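Local coordinates for lumazine-binding protein (Silicibacter pomeroyi DSS-3, PDB 3FKA) that is of unknown function but has an NTF2-like fold and belongs to a family of putative lumazine-binding proteins, so it may bind a small molecule, at residues A9-L14 with G108-V113; G42-E47 with K115-R120. All coordinates share one frame; numbering follows the deposited sequence.

Contact 1: residues A9-L14 with G108-V113. With EDO (1,2-ethanediol), chain Q.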
loop_
_atom_site.group_PDB
_atom_site.type_symbol
_atom_site.label_atom_id
_atom_site.label_comp_id
_atom_site.label_asym_id
_atom_site.label_seq_id
_atom_site.Cartn_x
_atom_site.Cartn_y
_atom_site.Cartn_z
ATOM N N ALA B 9 10.577 -8.516 8.499
ATOM C CA ALA B 9 11.335 -9.755 8.268
ATOM C C ALA B 9 10.496 -10.974 8.722
ATOM O O ALA B 9 10.419 -12.006 8.030
ATOM C CB ALA B 9 12.679 -9.696 8.989
ATOM N N ALA B 10 9.826 -10.851 9.869
ATOM C CA ALA B 10 8.969 -11.950 10.378
ATOM C C ALA B 10 7.785 -12.248 9.445
ATOM O O ALA B 10 7.440 -13.415 9.188
ATOM C CB ALA B 10 8.482 -11.645 11.783
ATOM N N LEU B 11 7.188 -11.185 8.910
ATOM C CA LEU B 11 6.063 -11.284 7.981
ATOM C C LEU B 11 6.517 -11.908 6.657
ATOM O O LEU B 11 5.790 -12.708 6.060
ATOM C CB LEU B 11 5.408 -9.894 7.790
ATOM C CG LEU B 11 4.614 -9.376 8.998
ATOM C CD1 LEU B 11 4.423 -7.812 8.935
ATOM C CD2 LEU B 11 3.283 -10.100 9.169
ATOM N N THR B 12 7.732 -11.566 6.221
ATOM C CA THR B 12 8.316 -12.115 5.001
ATOM C C THR B 12 8.482 -13.634 5.187
ATOM O O THR B 12 8.139 -14.410 4.273
ATOM C CB THR B 12 9.652 -11.406 4.647
ATOM O OG1 THR B 12 9.391 -10.006 4.424
ATOM C CG2 THR B 12 10.264 -11.991 3.409
ATOM N N ALA B 13 8.991 -14.036 6.357
ATOM C CA ALA B 13 9.149 -15.472 6.699
ATOM C C ALA B 13 7.789 -16.156 6.731
ATOM O O ALA B 13 7.659 -17.287 6.258
ATOM C CB ALA B 13 9.832 -15.653 8.031
ATOM N N LEU B 14 6.797 -15.488 7.322
ATOM C CA LEU B 14 5.430 -16.000 7.396
ATOM C C LEU B 14 4.886 -16.271 6.000
ATOM O O LEU B 14 4.283 -17.320 5.777
ATOM C CB LEU B 14 4.518 -15.034 8.158
ATOM C CG LEU B 14 3.028 -15.383 8.258
ATOM C CD1 LEU B 14 2.855 -16.671 9.009
ATOM C CD2 LEU B 14 2.251 -14.233 8.939
ATOM N N GLY B 108 3.656 -12.940 20.722
ATOM C CA GLY B 108 5.023 -12.949 20.181
ATOM C C GLY B 108 5.236 -13.380 18.743
ATOM O O GLY B 108 6.384 -13.375 18.270
ATOM N N SER B 109 4.166 -13.735 18.032
ATOM C CA SER B 109 4.337 -14.140 16.640
ATOM C C SER B 109 3.160 -13.691 15.742
ATOM O O SER B 109 2.035 -13.539 16.206
ATOM C CB SER B 109 4.553 -15.641 16.559
ATOM O OG SER B 109 3.427 -16.373 16.962
ATOM N N TRP B 110 3.480 -13.445 14.480
ATOM C CA TRP B 110 2.508 -13.024 13.469
ATOM C C TRP B 110 1.717 -14.234 13.013
ATOM O O TRP B 110 2.320 -15.277 12.702
ATOM C CB TRP B 110 3.205 -12.334 12.305
ATOM C CG TRP B 110 3.826 -11.025 12.681
ATOM C CD1 TRP B 110 5.113 -10.807 13.078
ATOM C CD2 TRP B 110 3.175 -9.760 12.705
ATOM N NE1 TRP B 110 5.311 -9.462 13.329
ATOM C CE2 TRP B 110 4.129 -8.800 13.117
ATOM C CE3 TRP B 110 1.867 -9.339 12.445
ATOM C CZ2 TRP B 110 3.821 -7.443 13.246
ATOM C CZ3 TRP B 110 1.569 -7.976 12.561
ATOM C CH2 TRP B 110 2.540 -7.051 12.947
ATOM N N ARG B 111 0.384 -14.114 12.975
ATOM C CA ARG B 111 -0.481 -15.240 12.609
ATOM C C ARG B 111 -1.606 -14.680 11.737
ATOM O O ARG B 111 -2.132 -13.593 12.000
ATOM C CB ARG B 111 -0.977 -15.948 13.862
ATOM C CG ARG B 111 -1.535 -17.322 13.627
ATOM C CD ARG B 111 -1.916 -17.942 14.946
ATOM N NE ARG B 111 -2.335 -19.325 14.757
ATOM C CZ ARG B 111 -3.071 -20.026 15.606
ATOM N NH1 ARG B 111 -3.574 -19.488 16.711
ATOM N NH2 ARG B 111 -3.375 -21.285 15.297
ATOM N N ILE B 112 -1.966 -15.429 10.711
ATOM C CA ILE B 112 -2.927 -14.966 9.708
ATOM C C ILE B 112 -4.382 -15.046 10.177
ATOM O O ILE B 112 -4.867 -16.094 10.627
ATOM C CB ILE B 112 -2.763 -15.725 8.392
ATOM C CG1 ILE B 112 -1.325 -15.625 7.862
ATOM C CG2 ILE B 112 -3.770 -15.160 7.375
ATOM C CD1 ILE B 112 -1.014 -16.607 6.692
ATOM N N VAL B 113 -5.065 -13.914 10.054
ATOM C CA VAL B 113 -6.452 -13.757 10.448
ATOM C C VAL B 113 -7.399 -14.081 9.287
ATOM O O VAL B 113 -8.424 -14.738 9.491
ATOM C CB VAL B 113 -6.713 -12.328 10.991
ATOM C CG1 VAL B 113 -8.236 -12.092 11.270
ATOM C CG2 VAL B 113 -5.869 -12.097 12.242
HETATM C C1 EDO Q . 1.994 -19.365 15.770
HETATM O O1 EDO Q . 1.436 -18.489 16.771
HETATM C C2 EDO Q . 2.114 -18.657 14.437
HETATM O O2 EDO Q . 2.671 -17.363 14.626
#

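Contact 2: residues G42-E47 with K115-R120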
loop_
_atom_site.group_PDB
_atom_site.type_symbol
_atom_site.label_atom_id
_atom_site.label_comp_id
_atom_site.label_asym_id
_atom_site.label_seq_id
_atom_site.Cartn_x
_atom_site.Cartn_y
_atom_site.Cartn_z
ATOM N N GLY B 42 -13.041 -15.806 -1.656
ATOM C CA GLY B 42 -12.869 -15.267 -3.001
ATOM C C GLY B 42 -13.875 -15.896 -3.911
ATOM O O GLY B 42 -14.719 -16.683 -3.442
ATOM N N HIS B 43 -13.831 -15.492 -5.181
ATOM C CA HIS B 43 -14.681 -16.074 -6.210
ATOM C C HIS B 43 -13.886 -17.199 -6.863
ATOM O O HIS B 43 -12.717 -17.022 -7.222
ATOM C CB HIS B 43 -15.170 -15.077 -7.248
ATOM C CG HIS B 43 -16.196 -14.141 -6.714
ATOM N ND1 HIS B 43 -15.972 -12.795 -6.553
ATOM C CD2 HIS B 43 -17.441 -14.379 -6.239
ATOM C CE1 HIS B 43 -17.050 -12.241 -6.022
ATOM N NE2 HIS B 43 -17.959 -13.180 -5.835
ATOM N N TYR B 44 -14.541 -18.342 -7.007
ATOM C CA TYR B 44 -13.926 -19.510 -7.585
ATOM C C TYR B 44 -14.993 -20.169 -8.432
ATOM O O TYR B 44 -16.068 -20.496 -7.920
ATOM C CB TYR B 44 -13.436 -20.414 -6.464
ATOM C CG TYR B 44 -12.585 -21.562 -6.938
ATOM C CD1 TYR B 44 -11.232 -21.376 -7.211
ATOM C CD2 TYR B 44 -13.118 -22.835 -7.077
ATOM C CE1 TYR B 44 -10.436 -22.424 -7.647
ATOM C CE2 TYR B 44 -12.330 -23.894 -7.501
ATOM C CZ TYR B 44 -10.985 -23.680 -7.791
ATOM O OH TYR B 44 -10.197 -24.739 -8.230
ATOM N N GLU B 45 -14.706 -20.309 -9.728
ATOM C CA GLU B 45 -15.625 -20.905 -10.695
ATOM C C GLU B 45 -16.937 -20.108 -10.701
ATOM O O GLU B 45 -18.022 -20.682 -10.680
ATOM C CB GLU B 45 -15.857 -22.402 -10.390
ATOM C CG GLU B 45 -14.564 -23.276 -10.386
ATOM C CD GLU B 45 -14.802 -24.727 -9.915
ATOM O OE1 GLU B 45 -15.713 -24.961 -9.085
ATOM O OE2 GLU B 45 -14.045 -25.635 -10.348
ATOM N N GLY B 46 -16.819 -18.778 -10.680
ATOM C CA GLY B 46 -17.977 -17.885 -10.691
ATOM C C GLY B 46 -18.798 -17.724 -9.410
ATOM O O GLY B 46 -19.744 -16.945 -9.408
ATOM N N GLU B 47 -18.462 -18.433 -8.333
ATOM C CA GLU B 47 -19.226 -18.326 -7.088
ATOM C C GLU B 47 -18.404 -17.937 -5.889
ATOM O O GLU B 47 -17.201 -18.143 -5.858
ATOM C CB GLU B 47 -19.858 -19.656 -6.730
ATOM C CG GLU B 47 -20.890 -20.165 -7.696
ATOM C CD GLU B 47 -21.624 -21.356 -7.136
ATOM O OE1 GLU B 47 -21.150 -21.936 -6.115
ATOM O OE2 GLU B 47 -22.685 -21.700 -7.698
ATOM N N LYS B 115 -7.620 -14.317 4.617
ATOM C CA LYS B 115 -7.049 -14.236 3.283
ATOM C C LYS B 115 -8.174 -14.052 2.277
ATOM O O LYS B 115 -9.107 -14.835 2.267
ATOM C CB LYS B 115 -6.315 -15.512 2.889
ATOM C CG LYS B 115 -5.543 -15.420 1.540
ATOM C CD LYS B 115 -5.409 -16.782 0.846
ATOM C CE LYS B 115 -4.864 -17.875 1.754
ATOM N NZ LYS B 115 -4.803 -19.159 1.021
ATOM N N VAL B 116 -8.102 -12.990 1.462
ATOM C CA VAL B 116 -9.068 -12.796 0.363
ATOM C C VAL B 116 -8.190 -12.932 -0.862
ATOM O O VAL B 116 -6.998 -12.591 -0.812
ATOM C CB VAL B 116 -9.891 -11.483 0.334
ATOM C CG1 VAL B 116 -10.823 -11.415 1.548
ATOM C CG2 VAL B 116 -9.004 -10.260 0.226
ATOM N N TYR B 117 -8.749 -13.496 -1.932
ATOM C CA TYR B 117 -7.995 -13.701 -3.143
ATOM C C TYR B 117 -8.820 -13.508 -4.395
ATOM O O TYR B 117 -10.078 -13.502 -4.370
ATOM C CB TYR B 117 -7.427 -15.146 -3.172
ATOM C CG TYR B 117 -8.535 -16.179 -3.309
ATOM C CD1 TYR B 117 -9.047 -16.545 -4.569
ATOM C CD2 TYR B 117 -9.128 -16.733 -2.182
ATOM C CE1 TYR B 117 -10.102 -17.429 -4.701
ATOM C CE2 TYR B 117 -10.183 -17.653 -2.316
ATOM C CZ TYR B 117 -10.664 -17.989 -3.573
ATOM O OH TYR B 117 -11.704 -18.900 -3.688
ATOM N N ARG B 118 -8.117 -13.302 -5.498
ATOM C CA ARG B 118 -8.763 -13.266 -6.803
ATOM C C ARG B 118 -7.828 -14.037 -7.726
ATOM O O ARG B 118 -6.610 -13.999 -7.557
ATOM C CB ARG B 118 -9.117 -11.861 -7.305
ATOM C CG ARG B 118 -8.009 -10.928 -7.747
ATOM C CD ARG B 118 -7.394 -11.248 -9.140
ATOM N NE ARG B 118 -6.380 -10.266 -9.505
ATOM C CZ ARG B 118 -6.461 -9.368 -10.490
ATOM N NH1 ARG B 118 -7.504 -9.272 -11.312
ATOM N NH2 ARG B 118 -5.436 -8.543 -10.666
ATOM N N ILE B 119 -8.409 -14.746 -8.676
ATOM C CA ILE B 119 -7.639 -15.509 -9.641
ATOM C C ILE B 119 -7.470 -14.641 -10.868
ATOM O O ILE B 119 -8.443 -14.092 -11.390
ATOM C CB ILE B 119 -8.345 -16.812 -10.028
ATOM C CG1 ILE B 119 -8.521 -17.701 -8.801
ATOM C CG2 ILE B 119 -7.527 -17.524 -11.128
ATOM C CD1 ILE B 119 -9.426 -18.882 -8.984
ATOM N N ARG B 120 -6.236 -14.520 -11.357
ATOM C CA ARG B 120 -5.981 -13.726 -12.558
ATOM C C ARG B 120 -6.369 -14.489 -13.797
ATOM O O ARG B 120 -6.718 -13.850 -14.792
ATOM C CB ARG B 120 -4.525 -13.344 -12.660
ATOM C CG ARG B 120 -4.123 -12.397 -11.610
ATOM C CD ARG B 120 -2.710 -12.023 -11.850
ATOM N NE ARG B 120 -2.277 -10.995 -10.929
ATOM C CZ ARG B 120 -1.028 -10.564 -10.829
ATOM N NH1 ARG B 120 -0.059 -11.045 -11.620
ATOM N NH2 ARG B 120 -0.746 -9.617 -9.942
ATOM O OXT ARG B 120 -6.351 -15.727 -13.818
HETATM O O HOH W 1 -12.139 -13.330 -6.058
HETATM O O HOH W 2 -11.329 -14.893 -8.313
#

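Contact 1: residues A9-L14 with G108-V113
A single indole carries most of the strand's side of this helix-to-sheet contact: Trp110, on strand 109-113, turns its side chain toward helix 9-14 and meets Ala10, Leu11 and Leu14. Its CG lies anti to the carbonyl carbon, and the ring plane stands almost perpendicular to the plane through CA, CB and CG (chi2 93°), which presents one face to Leu11. There the leucine lies obliquely over the rings, its CG 4.0 Å from the centroid of the five-membered ring of Trp110 in a CH-pi contact, while Leu11 CD2 sits 3.6 Å from Trp110 CD2 near the fusion of the two rings. Ala10 adds its methyl at the pyrrole end, CB being 3.7 Å from Trp110 CD1. Nearer the backbone, Leu14, with CG anti to its backbone N (chi1 177°), crosses the tryptophan at about a right angle and puts CD2 4.0 Å from both Trp110 CB and Ile112 CG1. No hydrogen bond joins helix and strand, so the interface rests on carbon packing. Beside Ser109 and Arg111, a 1,2-ethanediol, probably from the crystallisation liquor, donates from O2 to the carbonyl O of Trp110 (2.9 Å); the extended Arg111 starts away from the helix and its NH2 bonds to the carbonyl O of Glu31. Val79, Ala84, Val103 and Leu105 of strands 72-80, 83-92 and 95-106 touch the indole, and His7 brings its ring up steeply inclined to it. The axes of helix 9-14 and strand 109-113 cross at -43°; a long N-terminal helix packed on a curved sheet is characteristic of the NTF2-like fold.

Contact 2: residues G42-E47 with K115-R120
Strands 42-44 and 115-119 run parallel in sense but splay by 39°, and their CA atoms separate from 5.1 Å at Gly42 and Tyr117 to 7.7 Å at Tyr44 and Ile119. The pair belongs to the curved mixed sheet of the NTF2-like fold, here at the fraying end of its parallel strand pair. As the backbones part, two waters take over: one accepts from His43 N and donates to Tyr117 O, and the other donates to His43 O and accepts from Ile119 N. Tyr117 holds its CG in the crowded position between backbone N and carbonyl carbon (chi1 68°), which lays the ring across the neighbouring strand. Gly42 CA sits over one face of it, 3.8 Å from the centroid of the Tyr117 ring in a CH-pi contact, and Tyr117 OH lies 3.6 Å from Tyr44 CB. A side chain at Gly42 would clash with the carbonyl O of Tyr117, so the close approach depends on its absence. An alanine in place of Tyr117 removes the ring under Gly42 and the hydroxyl beside Tyr44, and would probably loosen the junction where the strands diverge. His43 points away and binds the second subunit, its ND1 to Asp82 and its NE2 to His106 of that subunit. Beyond it a type I' turn from Tyr44 to Glu47 leads into the next strand, closed by Tyr44 N bonded to Glu47 O at 2.9 Å. Tyr44, CG anti to its backbone N, crosses Ile119 obliquely, and the isoleucine's terminal CD1 comes within 3.6 Å of Tyr44 CD1.

How the contacts relate
From the N terminus the chain enters contact 1 in the long helix 4-24, then reaches contact 2 at 42-47, the end of one strand and the turn into the next. After helix 53-63 and three long strands it returns along 109-119, whose first half closes contact 1 over 93 intervening residues and whose second half closes contact 2 over 67. The segments alternate, so the two loops cross. The last strand is thus shared: its start meets the N-terminal helix, its end meets strand 38-44 in the same sheet. Segments 108-113 and 115-120 lie one residue apart, with no other touch between the contacts, which tie the N-terminal helix and strand 38-44 to the C-terminal strand.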